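PDB 3VOV: glucokinase from Thermus thermophilus, which probably catalyses the ATP-dependent phosphorylation of glucose and related hexoses, as a zinc-containing sugar kinase of the ROK family. Local coordinates for residues R57-F71 / L94-D107. Residues are numbered along the deposited sequence; the frame is centred on the assembly and turned at random.
Sequences RGEAIGLGTPGPLDF and LEEATGRPVFLEND
Ile61 and Val102 begin a run of parallel pairing between strands 61-65 and 102-106, the latter the outermost strand, within this chain, of a five-stranded sheet of order 3-2-1-4-5, as in the ribonuclease H-like fold of the actin-like ATPase clan. The backbone bonds alternate: Ile61 N gives to Pro101 O, Ile61 O takes Phe103 N at 2.8 Å, and the pattern continues through Leu63, Glu105 and Thr65 to Asp107 N. Strand 3-8 pairs with the other side of 61-65.

Apolar contacts gather on the face bearing Ile61, Leu63 and Leu104. Leu63 and Leu104 lie side by side, CD2 to CD2 at 3.9 Å, with Leu94 of the helix crossing Leu63. Ile61 CD1 meets Thr98 tip to tip, 3.7 Å from CG2. Leu69 CD1 presses on Leu104 CD1 at 3.4 Å, a tight fit.

Polar and aromatic groups work at both ends. The bent Arg100 chain (chi2 70°, chi3 58°) lays its guanidinium flat on that of Arg57, planes 11° apart, while NH1 reaches Gly58 O at 2.8 Å and NE bonds Thr98 O. A salt bridge to Glu51 probably offsets the stacked positive charges. With an alanine at Arg100, Gly58 O and Thr98 O would probably lose these donors, Glu51 its salt-bridge partner, and Arg57 its stacking surface. At the far end the Phe71 ring turns its edge to Leu104 O, 3.1 Å from CE1. Glu105 OE1 takes Asn106 N on its anti lone pair, while OE2 pairs with Arg148.

The chemistry thus implies strands joined by backbone bonds and apolar packing on one face, while the polar ends of the contact probably help hold the turn after helix 90-98 and the start of helix 107-118.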
loop_
_atom_site.group_PDB
_atom_site.type_symbol
_atom_site.label_atom_id
_atom_site.label_comp_id
_atom_site.label_asym_id
_atom_site.label_seq_id
_atom_site.Cartn_x
_atom_site.Cartn_y
_atom_site.Cartn_z
ATOM N N ARG B 57 -44.951 31.809 5.219
ATOM C CA ARG B 57 -44.244 31.841 3.963
ATOM C C ARG B 57 -42.737 31.989 4.211
ATOM O O ARG B 57 -42.322 32.752 5.077
ATOM C CB ARG B 57 -44.754 33.072 3.236
ATOM C CG ARG B 57 -44.373 33.235 1.774
ATOM C CD ARG B 57 -45.025 34.524 1.179
ATOM N NE ARG B 57 -44.375 34.939 -0.064
ATOM C CZ ARG B 57 -44.637 34.405 -1.250
ATOM N NH1 ARG B 57 -45.555 33.450 -1.368
ATOM N NH2 ARG B 57 -43.991 34.841 -2.323
ATOM N N GLY B 58 -41.895 31.277 3.460
ATOM C CA GLY B 58 -40.464 31.468 3.641
ATOM C C GLY B 58 -39.965 32.619 2.790
ATOM O O GLY B 58 -40.540 32.912 1.724
ATOM N N GLU B 59 -38.905 33.286 3.222
ATOM C CA GLU B 59 -38.312 34.275 2.329
ATOM C C GLU B 59 -37.225 33.810 1.361
ATOM O O GLU B 59 -36.759 34.591 0.522
ATOM C CB GLU B 59 -37.900 35.560 3.038
ATOM C CG GLU B 59 -37.218 35.483 4.346
ATOM C CD GLU B 59 -37.201 36.869 4.974
ATOM O OE1 GLU B 59 -38.251 37.296 5.497
ATOM O OE2 GLU B 59 -36.144 37.533 4.933
ATOM N N ALA B 60 -36.860 32.531 1.448
ATOM C CA ALA B 60 -35.884 31.935 0.541
ATOM C C ALA B 60 -36.108 30.439 0.593
ATOM O O ALA B 60 -36.734 29.922 1.543
ATOM C CB ALA B 60 -34.464 32.263 0.949
ATOM N N ILE B 61 -35.608 29.741 -0.430
ATOM C CA ILE B 61 -35.744 28.312 -0.439
ATOM C C ILE B 61 -34.334 27.708 -0.480
ATOM O O ILE B 61 -33.461 28.206 -1.209
ATOM C CB ILE B 61 -36.565 27.895 -1.657
ATOM C CG1 ILE B 61 -38.014 28.418 -1.505
ATOM C CG2 ILE B 61 -36.511 26.379 -1.866
ATOM C CD1 ILE B 61 -38.951 27.902 -2.566
ATOM N N GLY B 62 -34.098 26.673 0.320
ATOM C CA GLY B 62 -32.845 25.925 0.212
ATOM C C GLY B 62 -33.184 24.564 -0.344
ATOM O O GLY B 62 -34.181 23.949 0.074
ATOM N N LEU B 63 -32.401 24.133 -1.328
ATOM C CA LEU B 63 -32.631 22.863 -2.030
ATOM C C LEU B 63 -31.391 21.985 -2.035
ATOM O O LEU B 63 -30.332 22.353 -2.628
ATOM C CB LEU B 63 -33.065 23.128 -3.479
ATOM C CG LEU B 63 -33.143 21.870 -4.391
ATOM C CD1 LEU B 63 -34.239 20.865 -3.916
ATOM C CD2 LEU B 63 -33.465 22.328 -5.851
ATOM N N GLY B 64 -31.538 20.807 -1.440
ATOM C CA GLY B 64 -30.476 19.874 -1.290
ATOM C C GLY B 64 -30.700 18.768 -2.277
ATOM O O GLY B 64 -31.827 18.274 -2.452
ATOM N N THR B 65 -29.623 18.360 -2.930
ATOM C CA THR B 65 -29.741 17.387 -4.016
ATOM C C THR B 65 -28.555 16.417 -3.958
ATOM O O THR B 65 -27.475 16.819 -3.606
ATOM C CB THR B 65 -29.773 18.175 -5.380
ATOM O OG1 THR B 65 -29.598 17.284 -6.458
ATOM C CG2 THR B 65 -28.631 19.099 -5.455
ATOM N N PRO B 66 -28.743 15.147 -4.338
ATOM C CA PRO B 66 -27.630 14.233 -4.243
ATOM C C PRO B 66 -26.525 14.575 -5.201
ATOM O O PRO B 66 -25.361 14.451 -4.829
ATOM C CB PRO B 66 -28.230 12.887 -4.671
ATOM C CG PRO B 66 -29.708 13.077 -4.538
ATOM C CD PRO B 66 -29.931 14.486 -4.899
ATOM N N GLY B 67 -26.854 15.012 -6.412
ATOM C CA GLY B 67 -25.842 14.993 -7.470
ATOM C C GLY B 67 -24.535 15.762 -7.313
ATOM O O GLY B 67 -24.266 16.366 -6.263
ATOM N N PRO B 68 -23.706 15.745 -8.376
ATOM C CA PRO B 68 -22.690 16.785 -8.509
ATOM C C PRO B 68 -23.431 18.078 -8.931
ATOM O O PRO B 68 -24.242 18.067 -9.860
ATOM C CB PRO B 68 -21.806 16.264 -9.642
ATOM C CG PRO B 68 -22.754 15.473 -10.503
ATOM C CD PRO B 68 -23.707 14.813 -9.520
ATOM N N LEU B 69 -23.189 19.157 -8.212
ATOM C CA LEU B 69 -23.845 20.415 -8.498
ATOM C C LEU B 69 -22.967 21.237 -9.397
ATOM O O LEU B 69 -21.750 21.223 -9.264
ATOM C CB LEU B 69 -24.082 21.217 -7.205
ATOM C CG LEU B 69 -25.413 21.170 -6.465
ATOM C CD1 LEU B 69 -26.558 21.473 -7.414
ATOM C CD2 LEU B 69 -25.603 19.818 -5.845
ATOM N N ASP B 70 -23.587 21.969 -10.307
ATOM C CA ASP B 70 -22.930 23.127 -10.866
ATOM C C ASP B 70 -23.506 24.335 -10.106
ATOM O O ASP B 70 -24.623 24.799 -10.408
ATOM C CB ASP B 70 -23.224 23.206 -12.364
ATOM C CG ASP B 70 -22.368 24.216 -13.076
ATOM O OD1 ASP B 70 -22.067 23.971 -14.254
ATOM O OD2 ASP B 70 -21.989 25.235 -12.477
ATOM N N PHE B 71 -22.788 24.822 -9.098
ATOM C CA PHE B 71 -23.254 26.020 -8.356
ATOM C C PHE B 71 -23.151 27.274 -9.212
ATOM O O PHE B 71 -23.832 28.267 -8.962
ATOM C CB PHE B 71 -22.439 26.255 -7.079
ATOM C CG PHE B 71 -22.660 25.222 -6.012
ATOM C CD1 PHE B 71 -23.654 25.404 -5.057
ATOM C CD2 PHE B 71 -21.853 24.078 -5.948
ATOM C CE1 PHE B 71 -23.851 24.468 -4.052
ATOM C CE2 PHE B 71 -22.048 23.114 -4.946
ATOM C CZ PHE B 71 -23.058 23.307 -3.997
ATOM N N LEU B 94 -36.948 27.053 -10.358
ATOM C CA LEU B 94 -37.585 27.140 -9.054
ATOM C C LEU B 94 -37.823 28.563 -8.616
ATOM O O LEU B 94 -38.850 28.839 -8.056
ATOM C CB LEU B 94 -36.788 26.392 -7.970
ATOM C CG LEU B 94 -37.475 25.238 -7.225
ATOM C CD1 LEU B 94 -36.695 24.840 -5.951
ATOM C CD2 LEU B 94 -38.971 25.376 -6.941
ATOM N N GLU B 95 -36.863 29.451 -8.849
ATOM C CA GLU B 95 -37.012 30.836 -8.501
ATOM C C GLU B 95 -38.200 31.417 -9.263
ATOM O O GLU B 95 -38.994 32.192 -8.717
ATOM C CB GLU B 95 -35.734 31.625 -8.863
ATOM C CG GLU B 95 -34.549 31.259 -7.924
ATOM C CD GLU B 95 -33.285 32.054 -8.144
ATOM O OE1 GLU B 95 -33.063 32.565 -9.260
ATOM O OE2 GLU B 95 -32.490 32.177 -7.177
ATOM N N GLU B 96 -38.313 31.087 -10.544
ATOM C CA GLU B 96 -39.421 31.674 -11.324
ATOM C C GLU B 96 -40.780 31.187 -10.820
ATOM O O GLU B 96 -41.696 31.980 -10.648
ATOM C CB GLU B 96 -39.216 31.440 -12.825
ATOM C CG GLU B 96 -37.966 32.238 -13.363
ATOM C CD GLU B 96 -38.246 33.734 -13.501
ATOM O OE1 GLU B 96 -39.407 34.098 -13.722
ATOM O OE2 GLU B 96 -37.320 34.552 -13.399
ATOM N N ALA B 97 -40.895 29.894 -10.532
ATOM C CA ALA B 97 -42.151 29.294 -10.047
ATOM C C ALA B 97 -42.607 29.830 -8.679
ATOM O O ALA B 97 -43.774 29.990 -8.390
ATOM C CB ALA B 97 -41.976 27.788 -9.970
ATOM N N THR B 98 -41.644 30.181 -7.864
ATOM C CA THR B 98 -41.860 30.366 -6.467
ATOM C C THR B 98 -41.763 31.855 -6.107
ATOM O O THR B 98 -42.327 32.317 -5.114
ATOM C CB THR B 98 -40.730 29.522 -5.872
ATOM O OG1 THR B 98 -41.237 28.423 -5.105
ATOM C CG2 THR B 98 -39.679 30.295 -5.282
ATOM N N GLY B 99 -41.050 32.617 -6.919
ATOM C CA GLY B 99 -40.867 34.038 -6.629
ATOM C C GLY B 99 -39.901 34.292 -5.478
ATOM O O GLY B 99 -39.820 35.417 -4.962
ATOM N N ARG B 100 -39.152 33.249 -5.069
ATOM C CA ARG B 100 -38.184 33.357 -3.976
ATOM C C ARG B 100 -36.770 33.011 -4.486
ATOM O O ARG B 100 -36.642 32.209 -5.383
ATOM C CB ARG B 100 -38.551 32.356 -2.847
ATOM C CG ARG B 100 -39.222 32.980 -1.604
ATOM C CD ARG B 100 -40.659 33.485 -1.850
ATOM N NE ARG B 100 -41.541 32.432 -2.328
ATOM C CZ ARG B 100 -42.209 31.583 -1.549
ATOM N NH1 ARG B 100 -42.097 31.660 -0.226
ATOM N NH2 ARG B 100 -42.989 30.670 -2.085
ATOM N N PRO B 101 -35.721 33.586 -3.879
ATOM C CA PRO B 101 -34.364 33.123 -4.204
ATOM C C PRO B 101 -34.182 31.668 -3.728
ATOM O O PRO B 101 -34.750 31.262 -2.700
ATOM C CB PRO B 101 -33.460 34.099 -3.433
ATOM C CG PRO B 101 -34.297 34.548 -2.278
ATOM C CD PRO B 101 -35.722 34.615 -2.827
ATOM N N VAL B 102 -33.461 30.890 -4.527
ATOM C CA VAL B 102 -33.210 29.485 -4.268
ATOM C C VAL B 102 -31.695 29.312 -4.086
ATOM O O VAL B 102 -30.905 29.838 -4.893
ATOM C CB VAL B 102 -33.697 28.621 -5.456
ATOM C CG1 VAL B 102 -33.209 27.186 -5.311
ATOM C CG2 VAL B 102 -35.215 28.653 -5.573
ATOM N N PHE B 103 -31.311 28.576 -3.036
ATOM C CA PHE B 103 -29.917 28.275 -2.736
ATOM C C PHE B 103 -29.706 26.754 -2.777
ATOM O O PHE B 103 -30.342 26.007 -2.037
ATOM C CB PHE B 103 -29.541 28.869 -1.355
ATOM C CG PHE B 103 -29.655 30.385 -1.290
ATOM C CD1 PHE B 103 -28.623 31.186 -1.769
ATOM C CD2 PHE B 103 -30.808 30.996 -0.780
ATOM C CE1 PHE B 103 -28.721 32.590 -1.725
ATOM C CE2 PHE B 103 -30.932 32.404 -0.728
ATOM C CZ PHE B 103 -29.878 33.203 -1.192
ATOM N N LEU B 104 -28.834 26.300 -3.673
ATOM C CA LEU B 104 -28.586 24.882 -3.889
ATOM C C LEU B 104 -27.476 24.376 -2.972
ATOM O O LEU B 104 -26.529 25.100 -2.684
ATOM C CB LEU B 104 -28.044 24.690 -5.296
ATOM C CG LEU B 104 -28.910 25.045 -6.489
ATOM C CD1 LEU B 104 -28.286 24.354 -7.714
ATOM C CD2 LEU B 104 -30.333 24.583 -6.301
ATOM N N GLU B 105 -27.560 23.118 -2.568
ATOM C CA GLU B 105 -26.479 22.549 -1.798
ATOM C C GLU B 105 -26.439 21.047 -2.067
ATOM O O GLU B 105 -27.468 20.422 -2.341
ATOM C CB GLU B 105 -26.660 22.859 -0.312
ATOM C CG GLU B 105 -25.484 22.369 0.622
ATOM C CD GLU B 105 -24.138 22.902 0.190
ATOM O OE1 GLU B 105 -23.499 22.298 -0.723
ATOM O OE2 GLU B 105 -23.705 23.918 0.773
ATOM N N ASN B 106 -25.239 20.494 -2.057
ATOM C CA ASN B 106 -25.046 19.051 -2.165
ATOM C C ASN B 106 -25.615 18.397 -0.886
ATOM O O ASN B 106 -25.483 18.946 0.216
ATOM C CB ASN B 106 -23.541 18.802 -2.347
ATOM C CG ASN B 106 -23.111 17.475 -1.834
ATOM O OD1 ASN B 106 -23.385 16.438 -2.461
ATOM N ND2 ASN B 106 -22.418 17.470 -0.711
ATOM N N ASP B 107 -26.238 17.232 -1.021
ATOM C CA ASP B 107 -26.911 16.587 0.115
ATOM C C ASP B 107 -26.008 16.255 1.296
ATOM O O ASP B 107 -26.423 16.408 2.435
ATOM C CB ASP B 107 -27.679 15.350 -0.327
ATOM C CG ASP B 107 -26.773 14.262 -0.938
ATOM O OD1 ASP B 107 -25.606 14.475 -1.310
ATOM O OD2 ASP B 107 -27.251 13.156 -0.971
#